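Local coordinates for protein SSD1 (Saccharomyces cerevisiae S288C, PDB 7AM1) that binds mRNA, including untranslated-region elements, and acts as a translational repressor, being a non-enzymatic pseudonuclease of the RNase II family, at residues 172-178 and 792-796; 529-533 and 664-668; 570-574 and 671-675. Residue numbers count along the deposited sequence, not the author numbering.

Contact 1. Residues 172-178 and 792-796; sequences QRPTQKK and IPADE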
loop_
_atom_site.group_PDB
_atom_site.type_symbol
_atom_site.label_atom_id
_atom_site.label_comp_id
_atom_site.label_asym_id
_atom_site.label_seq_id
_atom_site.Cartn_x
_atom_site.Cartn_y
_atom_site.Cartn_z
ATOM N N GLN A 172 27.241 11.823 11.075
ATOM C CA GLN A 172 26.900 12.764 10.013
ATOM C C GLN A 172 26.875 12.010 8.687
ATOM O O GLN A 172 27.908 11.516 8.223
ATOM C CB GLN A 172 27.894 13.921 9.955
ATOM C CG GLN A 172 27.497 14.997 8.950
ATOM C CD GLN A 172 28.599 16.003 8.692
ATOM O OE1 GLN A 172 29.782 15.692 8.828
ATOM N NE2 GLN A 172 28.217 17.215 8.314
ATOM N N ARG A 173 25.699 11.915 8.083
ATOM C CA ARG A 173 25.589 11.271 6.785
ATOM C C ARG A 173 26.222 12.150 5.709
ATOM O O ARG A 173 26.121 13.379 5.772
ATOM C CB ARG A 173 24.125 11.016 6.441
ATOM C CG ARG A 173 23.449 9.968 7.311
ATOM C CD ARG A 173 21.947 10.001 7.124
ATOM N NE ARG A 173 21.414 11.293 7.540
ATOM C CZ ARG A 173 20.228 11.774 7.188
ATOM N NH1 ARG A 173 19.856 12.966 7.625
ATOM N NH2 ARG A 173 19.411 11.069 6.414
ATOM N N PRO A 174 26.865 11.556 4.700
ATOM C CA PRO A 174 27.373 12.362 3.584
ATOM C C PRO A 174 26.233 13.069 2.864
ATOM O O PRO A 174 25.073 12.661 2.934
ATOM C CB PRO A 174 28.053 11.333 2.670
ATOM C CG PRO A 174 28.279 10.136 3.520
ATOM C CD PRO A 174 27.169 10.124 4.527
ATOM N N THR A 175 26.580 14.148 2.160
ATOM C CA THR A 175 25.564 14.947 1.480
ATOM C C THR A 175 24.667 14.090 0.589
ATOM O O THR A 175 23.438 14.223 0.616
ATOM C CB THR A 175 26.238 16.053 0.664
ATOM O OG1 THR A 175 26.921 16.941 1.558
ATOM C CG2 THR A 175 25.215 16.841 -0.156
ATOM N N GLN A 176 25.263 13.205 -0.214
ATOM C CA GLN A 176 24.471 12.383 -1.126
ATOM C C GLN A 176 23.522 11.468 -0.360
ATOM O O GLN A 176 22.362 11.287 -0.753
ATOM C CB GLN A 176 25.400 11.565 -2.025
ATOM C CG GLN A 176 24.697 10.722 -3.081
ATOM C CD GLN A 176 23.846 11.553 -4.025
ATOM O OE1 GLN A 176 22.671 11.252 -4.248
ATOM N NE2 GLN A 176 24.435 12.605 -4.585
ATOM N N LYS A 177 23.999 10.878 0.736
ATOM C CA LYS A 177 23.158 9.979 1.517
ATOM C C LYS A 177 22.000 10.738 2.151
ATOM O O LYS A 177 20.847 10.293 2.099
ATOM C CB LYS A 177 24.004 9.283 2.582
ATOM C CG LYS A 177 23.232 8.315 3.459
ATOM C CD LYS A 177 22.473 7.306 2.614
ATOM C CE LYS A 177 21.873 6.195 3.452
ATOM N NZ LYS A 177 21.085 5.258 2.599
ATOM N N LYS A 178 22.296 11.890 2.756
ATOM C CA LYS A 178 21.249 12.751 3.293
ATOM C C LYS A 178 20.229 13.094 2.216
ATOM O O LYS A 178 19.018 12.990 2.438
ATOM C CB LYS A 178 21.885 14.013 3.882
ATOM C CG LYS A 178 20.907 15.007 4.473
ATOM C CD LYS A 178 21.633 16.139 5.208
ATOM C CE LYS A 178 22.091 15.708 6.596
ATOM N NZ LYS A 178 22.505 16.865 7.440
ATOM N N ILE A 792 19.628 25.078 10.836
ATOM C CA ILE A 792 20.114 24.684 9.520
ATOM C C ILE A 792 21.457 23.987 9.715
ATOM O O ILE A 792 22.454 24.650 10.040
ATOM C CB ILE A 792 20.244 25.889 8.577
ATOM C CG1 ILE A 792 18.863 26.491 8.302
ATOM C CG2 ILE A 792 20.942 25.480 7.283
ATOM C CD1 ILE A 792 18.908 27.895 7.739
ATOM N N PRO A 793 21.537 22.666 9.549
ATOM C CA PRO A 793 22.831 21.989 9.686
ATOM C C PRO A 793 23.861 22.609 8.754
ATOM O O PRO A 793 23.560 22.952 7.610
ATOM C CB PRO A 793 22.517 20.537 9.300
ATOM C CG PRO A 793 21.074 20.389 9.520
ATOM C CD PRO A 793 20.459 21.721 9.212
ATOM N N ALA A 794 25.096 22.722 9.246
ATOM C CA ALA A 794 26.145 23.368 8.466
ATOM C C ALA A 794 26.330 22.697 7.111
ATOM O O ALA A 794 26.545 23.375 6.099
ATOM C CB ALA A 794 27.458 23.359 9.249
ATOM N N ASP A 795 26.254 21.366 7.068
ATOM C CA ASP A 795 26.501 20.649 5.826
ATOM C C ASP A 795 25.379 20.807 4.810
ATOM O O ASP A 795 25.552 20.384 3.661
ATOM C CB ASP A 795 26.737 19.162 6.112
ATOM C CG ASP A 795 25.526 18.479 6.719
ATOM O OD1 ASP A 795 24.472 18.418 6.057
ATOM O OD2 ASP A 795 25.637 17.983 7.858
ATOM N N GLU A 796 24.252 21.413 5.185
ATOM C CA GLU A 796 23.131 21.594 4.271
ATOM C C GLU A 796 23.090 22.980 3.639
ATOM O O GLU A 796 22.156 23.273 2.887
ATOM C CB GLU A 796 21.806 21.320 4.998
ATOM C CG GLU A 796 21.573 19.853 5.303
ATOM C CD GLU A 796 20.230 19.582 5.961
ATOM O OE1 GLU A 796 19.289 20.383 5.777
ATOM O OE2 GLU A 796 20.119 18.554 6.663
HETATM O O HOH W 1 24.679 17.679 3.197
#

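Contact 2. Residues 529-533 and 664-668; sequences DDEKV and MRRYA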
loop_
_atom_site.group_PDB
_atom_site.type_symbol
_atom_site.label_atom_id
_atom_site.label_comp_id
_atom_site.label_asym_id
_atom_site.label_seq_id
_atom_site.Cartn_x
_atom_site.Cartn_y
_atom_site.Cartn_z
ATOM N N ASP A 529 -4.030 -7.069 1.022
ATOM C CA ASP A 529 -4.853 -7.834 0.099
ATOM C C ASP A 529 -5.577 -6.982 -0.931
ATOM O O ASP A 529 -5.744 -7.424 -2.068
ATOM C CB ASP A 529 -5.904 -8.662 0.844
ATOM C CG ASP A 529 -6.624 -9.619 -0.079
ATOM O OD1 ASP A 529 -5.961 -10.561 -0.566
ATOM O OD2 ASP A 529 -7.832 -9.417 -0.338
ATOM N N ASP A 530 -5.971 -5.761 -0.586
ATOM C CA ASP A 530 -6.877 -5.004 -1.437
ATOM C C ASP A 530 -6.650 -3.522 -1.190
ATOM O O ASP A 530 -5.955 -3.126 -0.252
ATOM C CB ASP A 530 -8.327 -5.420 -1.144
ATOM C CG ASP A 530 -9.270 -5.166 -2.299
ATOM O OD1 ASP A 530 -8.811 -4.822 -3.406
ATOM O OD2 ASP A 530 -10.495 -5.309 -2.080
ATOM N N GLU A 531 -7.233 -2.701 -2.055
ATOM C CA GLU A 531 -7.178 -1.255 -1.904
ATOM C C GLU A 531 -8.531 -0.716 -1.460
ATOM O O GLU A 531 -9.579 -1.315 -1.717
ATOM C CB GLU A 531 -6.772 -0.574 -3.214
ATOM C CG GLU A 531 -5.468 -1.086 -3.814
ATOM C CD GLU A 531 -5.648 -2.343 -4.638
ATOM O OE1 GLU A 531 -5.043 -3.376 -4.279
ATOM O OE2 GLU A 531 -6.400 -2.303 -5.642
ATOM N N LYS A 532 -8.497 0.456 -0.833
ATOM C CA LYS A 532 -9.723 1.145 -0.465
ATOM C C LYS A 532 -10.425 1.647 -1.720
ATOM O O LYS A 532 -9.788 1.996 -2.719
ATOM C CB LYS A 532 -9.433 2.335 0.451
ATOM C CG LYS A 532 -8.978 1.982 1.852
ATOM C CD LYS A 532 -8.874 3.246 2.702
ATOM C CE LYS A 532 -8.548 2.923 4.146
ATOM N NZ LYS A 532 -8.329 4.163 4.936
ATOM N N VAL A 533 -11.755 1.667 -1.660
ATOM C CA VAL A 533 -12.586 2.257 -2.704
ATOM C C VAL A 533 -12.843 3.707 -2.316
ATOM O O VAL A 533 -12.519 4.632 -3.067
ATOM C CB VAL A 533 -13.900 1.476 -2.885
ATOM C CG1 VAL A 533 -14.839 2.206 -3.839
ATOM C CG2 VAL A 533 -13.612 0.066 -3.382
ATOM N N MET A 664 -16.580 -5.099 -10.432
ATOM C CA MET A 664 -16.635 -3.790 -11.069
ATOM C C MET A 664 -15.309 -3.042 -11.003
ATOM O O MET A 664 -15.156 -2.036 -11.704
ATOM C CB MET A 664 -17.731 -2.929 -10.438
ATOM C CG MET A 664 -19.133 -3.510 -10.563
ATOM S SD MET A 664 -19.680 -3.667 -12.275
ATOM C CE MET A 664 -20.204 -1.996 -12.632
ATOM N N ARG A 665 -14.352 -3.497 -10.184
ATOM C CA ARG A 665 -13.068 -2.818 -10.063
ATOM C C ARG A 665 -11.856 -3.735 -10.157
ATOM O O ARG A 665 -10.733 -3.222 -10.224
ATOM C CB ARG A 665 -12.989 -2.040 -8.737
ATOM C CG ARG A 665 -13.369 -2.832 -7.485
ATOM C CD ARG A 665 -13.210 -1.970 -6.239
ATOM N NE ARG A 665 -13.408 -2.704 -4.996
ATOM C CZ ARG A 665 -12.455 -3.384 -4.362
ATOM N NH1 ARG A 665 -11.225 -3.454 -4.862
ATOM N NH2 ARG A 665 -12.740 -4.012 -3.227
ATOM N N ARG A 666 -12.039 -5.055 -10.181
ATOM C CA ARG A 666 -10.944 -6.010 -10.297
ATOM C C ARG A 666 -11.224 -6.970 -11.446
ATOM O O ARG A 666 -12.277 -7.618 -11.476
ATOM C CB ARG A 666 -10.762 -6.803 -9.000
ATOM C CG ARG A 666 -10.578 -5.956 -7.761
ATOM C CD ARG A 666 -10.156 -6.827 -6.575
ATOM N NE ARG A 666 -11.160 -7.848 -6.262
ATOM C CZ ARG A 666 -11.665 -8.081 -5.050
ATOM N NH1 ARG A 666 -11.265 -7.372 -4.002
ATOM N NH2 ARG A 666 -12.576 -9.034 -4.885
ATOM N N TYR A 667 -10.281 -7.075 -12.384
ATOM C CA TYR A 667 -10.482 -8.000 -13.492
ATOM C C TYR A 667 -10.280 -9.453 -13.077
ATOM O O TYR A 667 -10.871 -10.348 -13.686
ATOM C CB TYR A 667 -9.546 -7.688 -14.660
ATOM C CG TYR A 667 -9.879 -8.525 -15.869
ATOM C CD1 TYR A 667 -10.878 -8.134 -16.749
ATOM C CD2 TYR A 667 -9.231 -9.731 -16.105
ATOM C CE1 TYR A 667 -11.207 -8.908 -17.844
ATOM C CE2 TYR A 667 -9.553 -10.512 -17.198
ATOM C CZ TYR A 667 -10.541 -10.096 -18.063
ATOM O OH TYR A 667 -10.860 -10.872 -19.150
ATOM N N ALA A 668 -9.447 -9.717 -12.066
ATOM C CA ALA A 668 -9.277 -11.091 -11.608
ATOM C C ALA A 668 -10.624 -11.719 -11.272
ATOM O O ALA A 668 -10.863 -12.899 -11.558
ATOM C CB ALA A 668 -8.352 -11.134 -10.392
#

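Contact 3. Residues 570-574 and 671-675; sequences DLALL and VVHRQ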
loop_
_atom_site.group_PDB
_atom_site.type_symbol
_atom_site.label_atom_id
_atom_site.label_comp_id
_atom_site.label_asym_id
_atom_site.label_seq_id
_atom_site.Cartn_x
_atom_site.Cartn_y
_atom_site.Cartn_z
ATOM N N ASP A 570 -6.671 -27.676 -10.672
ATOM C CA ASP A 570 -5.433 -27.010 -11.061
ATOM C C ASP A 570 -5.641 -25.723 -11.851
ATOM O O ASP A 570 -4.712 -24.910 -11.928
ATOM C CB ASP A 570 -4.573 -27.972 -11.889
ATOM C CG ASP A 570 -3.885 -29.021 -11.043
ATOM O OD1 ASP A 570 -4.022 -28.972 -9.805
ATOM O OD2 ASP A 570 -3.187 -29.882 -11.617
ATOM N N LEU A 571 -6.819 -25.500 -12.423
ATOM C CA LEU A 571 -7.062 -24.290 -13.199
ATOM C C LEU A 571 -7.655 -23.145 -12.376
ATOM O O LEU A 571 -7.828 -22.043 -12.912
ATOM C CB LEU A 571 -7.979 -24.603 -14.390
ATOM C CG LEU A 571 -7.435 -25.581 -15.437
ATOM C CD1 LEU A 571 -8.411 -25.691 -16.608
ATOM C CD2 LEU A 571 -6.050 -25.193 -15.931
ATOM N N ALA A 572 -7.936 -23.359 -11.089
ATOM C CA ALA A 572 -8.550 -22.319 -10.272
ATOM C C ALA A 572 -7.628 -21.113 -10.128
ATOM O O ALA A 572 -6.427 -21.250 -9.878
ATOM C CB ALA A 572 -8.895 -22.869 -8.885
ATOM N N LEU A 573 -8.200 -19.919 -10.286
ATOM C CA LEU A 573 -7.495 -18.674 -9.997
ATOM C C LEU A 573 -7.735 -18.353 -8.527
ATOM O O LEU A 573 -8.869 -18.075 -8.122
ATOM C CB LEU A 573 -7.965 -17.535 -10.895
ATOM C CG LEU A 573 -7.181 -16.219 -10.754
ATOM C CD1 LEU A 573 -7.583 -15.256 -11.858
ATOM C CD2 LEU A 573 -7.350 -15.539 -9.396
ATOM N N LEU A 574 -6.683 -18.431 -7.731
ATOM C CA LEU A 574 -6.737 -18.248 -6.292
ATOM C C LEU A 574 -5.871 -17.052 -5.906
ATOM O O LEU A 574 -5.256 -16.399 -6.753
ATOM C CB LEU A 574 -6.281 -19.529 -5.593
ATOM C CG LEU A 574 -7.120 -20.769 -5.923
ATOM C CD1 LEU A 574 -6.511 -22.019 -5.300
ATOM C CD2 LEU A 574 -8.551 -20.588 -5.456
ATOM N N VAL A 671 -12.333 -13.461 -14.189
ATOM C CA VAL A 671 -11.878 -14.831 -14.405
ATOM C C VAL A 671 -12.526 -15.763 -13.389
ATOM O O VAL A 671 -13.025 -16.840 -13.734
ATOM C CB VAL A 671 -10.342 -14.902 -14.333
ATOM C CG1 VAL A 671 -9.868 -16.321 -14.584
ATOM C CG2 VAL A 671 -9.706 -13.934 -15.331
ATOM N N VAL A 672 -12.525 -15.359 -12.118
ATOM C CA VAL A 672 -13.129 -16.182 -11.075
ATOM C C VAL A 672 -14.618 -16.377 -11.336
ATOM O O VAL A 672 -15.155 -17.474 -11.143
ATOM C CB VAL A 672 -12.873 -15.555 -9.692
ATOM C CG1 VAL A 672 -13.675 -16.279 -8.611
ATOM C CG2 VAL A 672 -11.385 -15.569 -9.370
ATOM N N HIS A 673 -15.314 -15.324 -11.766
ATOM C CA HIS A 673 -16.740 -15.464 -12.046
ATOM C C HIS A 673 -16.988 -16.461 -13.173
ATOM O O HIS A 673 -17.896 -17.298 -13.086
ATOM C CB HIS A 673 -17.344 -14.106 -12.394
ATOM C CG HIS A 673 -17.625 -13.248 -11.201
ATOM N ND1 HIS A 673 -18.643 -12.320 -11.179
ATOM C CD2 HIS A 673 -17.016 -13.168 -9.994
ATOM C CE1 HIS A 673 -18.654 -11.711 -10.007
ATOM N NE2 HIS A 673 -17.676 -12.206 -9.270
ATOM N N ARG A 674 -16.192 -16.393 -14.242
ATOM C CA ARG A 674 -16.361 -17.344 -15.334
ATOM C C ARG A 674 -16.015 -18.757 -14.890
ATOM O O ARG A 674 -16.662 -19.718 -15.321
ATOM C CB ARG A 674 -15.514 -16.916 -16.531
ATOM C CG ARG A 674 -15.944 -15.571 -17.106
ATOM C CD ARG A 674 -15.382 -15.320 -18.498
ATOM N NE ARG A 674 -16.100 -14.240 -19.175
ATOM C CZ ARG A 674 -15.711 -12.967 -19.214
ATOM N NH1 ARG A 674 -14.590 -12.581 -18.617
ATOM N NH2 ARG A 674 -16.451 -12.074 -19.857
ATOM N N GLN A 675 -15.026 -18.902 -14.007
ATOM C CA GLN A 675 -14.715 -20.216 -13.456
ATOM C C GLN A 675 -15.857 -20.740 -12.595
ATOM O O GLN A 675 -16.200 -21.927 -12.667
ATOM C CB GLN A 675 -13.418 -20.144 -12.652
ATOM C CG GLN A 675 -12.189 -19.999 -13.530
ATOM C CD GLN A 675 -10.882 -20.131 -12.765
ATOM O OE1 GLN A 675 -10.863 -20.116 -11.535
ATOM N NE2 GLN A 675 -9.777 -20.248 -13.499
#

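Contact 1. Residues 172-178 and 792-796
Asp795 reaches across from its 3-10 turn to the start of helix 175-186, and its carboxylate lies between the ends of Gln172 and Lys178. The amide of Gln172 gives an almost straight hydrogen bond, NE2 of Gln172 to OD2 of Asp795 at 2.7 Å, while NZ of Lys178 forms a salt bridge to OD1 of Asp795 at 2.9 Å. The same ammonium makes a second salt bridge, 3.0 Å from Lys178 NZ to Glu796 OE2, so one lysine joins two consecutive acids in a small network. Pro174 is the N-cap residue of helix 175-186, and the bond from Lys178 N to Pro174 O (2.9 Å) closes its first turn; Gln172 and Lys178 thus approach Asp795 from before and within that turn. The 3-10 segment belongs to the C-terminal OB-type region of this Dis3L2-like protein, in the connection that follows strand 777-782. Lys178 also donates to the carbonyl of Asp762, and Glu796 has a further salt-bridge partner in Arg803. At the first residue of the helix, Thr175 meets the turn through water 1, which lies 2.9 Å from Thr175 OG1 and donates to Asp795 O, also at 2.9 Å.

Contact 2. Residues 529-533 and 664-668
Two consecutive arginines, Arg665 and Arg666, converge on a single buried carboxylate, that of Asp530. Arg665 meets it end-on with both terminal nitrogens: its NH2 lies 2.8 Å from Asp530 OD2 and its NH1 3.1 Å from Asp530 OD1, each bond nearly straight, as in a bidentate arginine-carboxylate pair. Arg666 adds a second salt bridge, 2.9 Å from its NH1 to Asp530 OD2, so this oxygen is shared by two guanidinium groups, both of which present an edge to it. Both segments are irregular connections inside the RNB domain, the module that carries the nuclease centre in active RNase II relatives; 529-533 follows helix 523-529, whereas the segment 664-668 runs into helix 668-681. Their CA atoms stay 9.0 Å apart at the nearest, between Val533 and Arg665, and long side chains bridge the gap. One face of the Arg665 guanidinium is covered by Val533, whose CG2 is 3.2 Å from Arg665 NE. The charges are balanced further by neighbours: Lys703 of helix 689-725 pairs with Asp530, and Asp669 with Arg666. Within its own segment, Asp530 OD1 accepts a weak 3.0 Å hydrogen bond from Glu531 N.

Contact 3. Residues 570-574 and 671-675
Residues 570-574 pass from the end of a 3-10 turn into strand 573-576, alongside one turn of helix 668-681 formed by 671-675. The backbones come nearest at Leu573 and Val672, with CA atoms 6.3 Å apart, and separate to 7.3 Å between Ala572 and Gln675. The helical bond from Gln675 N to Val671 O (2.9 Å) places Val671 and Gln675 one turn apart, and the CA-to-CB bonds of both point toward the strand. Gln675 uses its amide on the backbone where the turn gives way to the strand: Leu573 N donates to Gln675 OE1 at 2.9 Å in a nearly straight bond, and Gln675 NE2 makes a weak bond of 2.7 Å to Leu571 O. The side chain thus engages both an NH and a carbonyl, in the manner of a backbone partner, next to strand 573-576, which pairs antiparallel with strand 635-638 in a two-stranded sheet of the RNB domain. Beyond this polar pair the contact is apolar. Leu573 extends over the helix, its CD1 3.7 Å from Val671 CG1 and its CD2 4.0 Å from Val672 CG2. Helix 544-568, which precedes the strand, also touches Val672 and Gln675, while Val671 packs on helix 689-725; Gln675 NE2 has a further hydrogen-bond partner in the hydroxyl of Tyr685.

From the N terminus, the chain first reaches 172-178 and meets 792-796 much later, so contact 1 closes a loop of more than 600 residues and joins helix 175-186 to the C-terminal OB-type region. Contacts 2 and 3 are nested inside that loop. Their segments alternate, so the two loops cross, tying the connection after helix 523-529 to the lead-in of helix 668-681, and strand 573-576 to the first turns of that helix. Their centres are about 16 Å apart within the RNB domain, and they touch where Ala668 O lies 4.0 Å from Leu573 CD1. Contact 1 is remote, its centre about 53 Å from that of contact 3 and on the opposite side of the chain's centre.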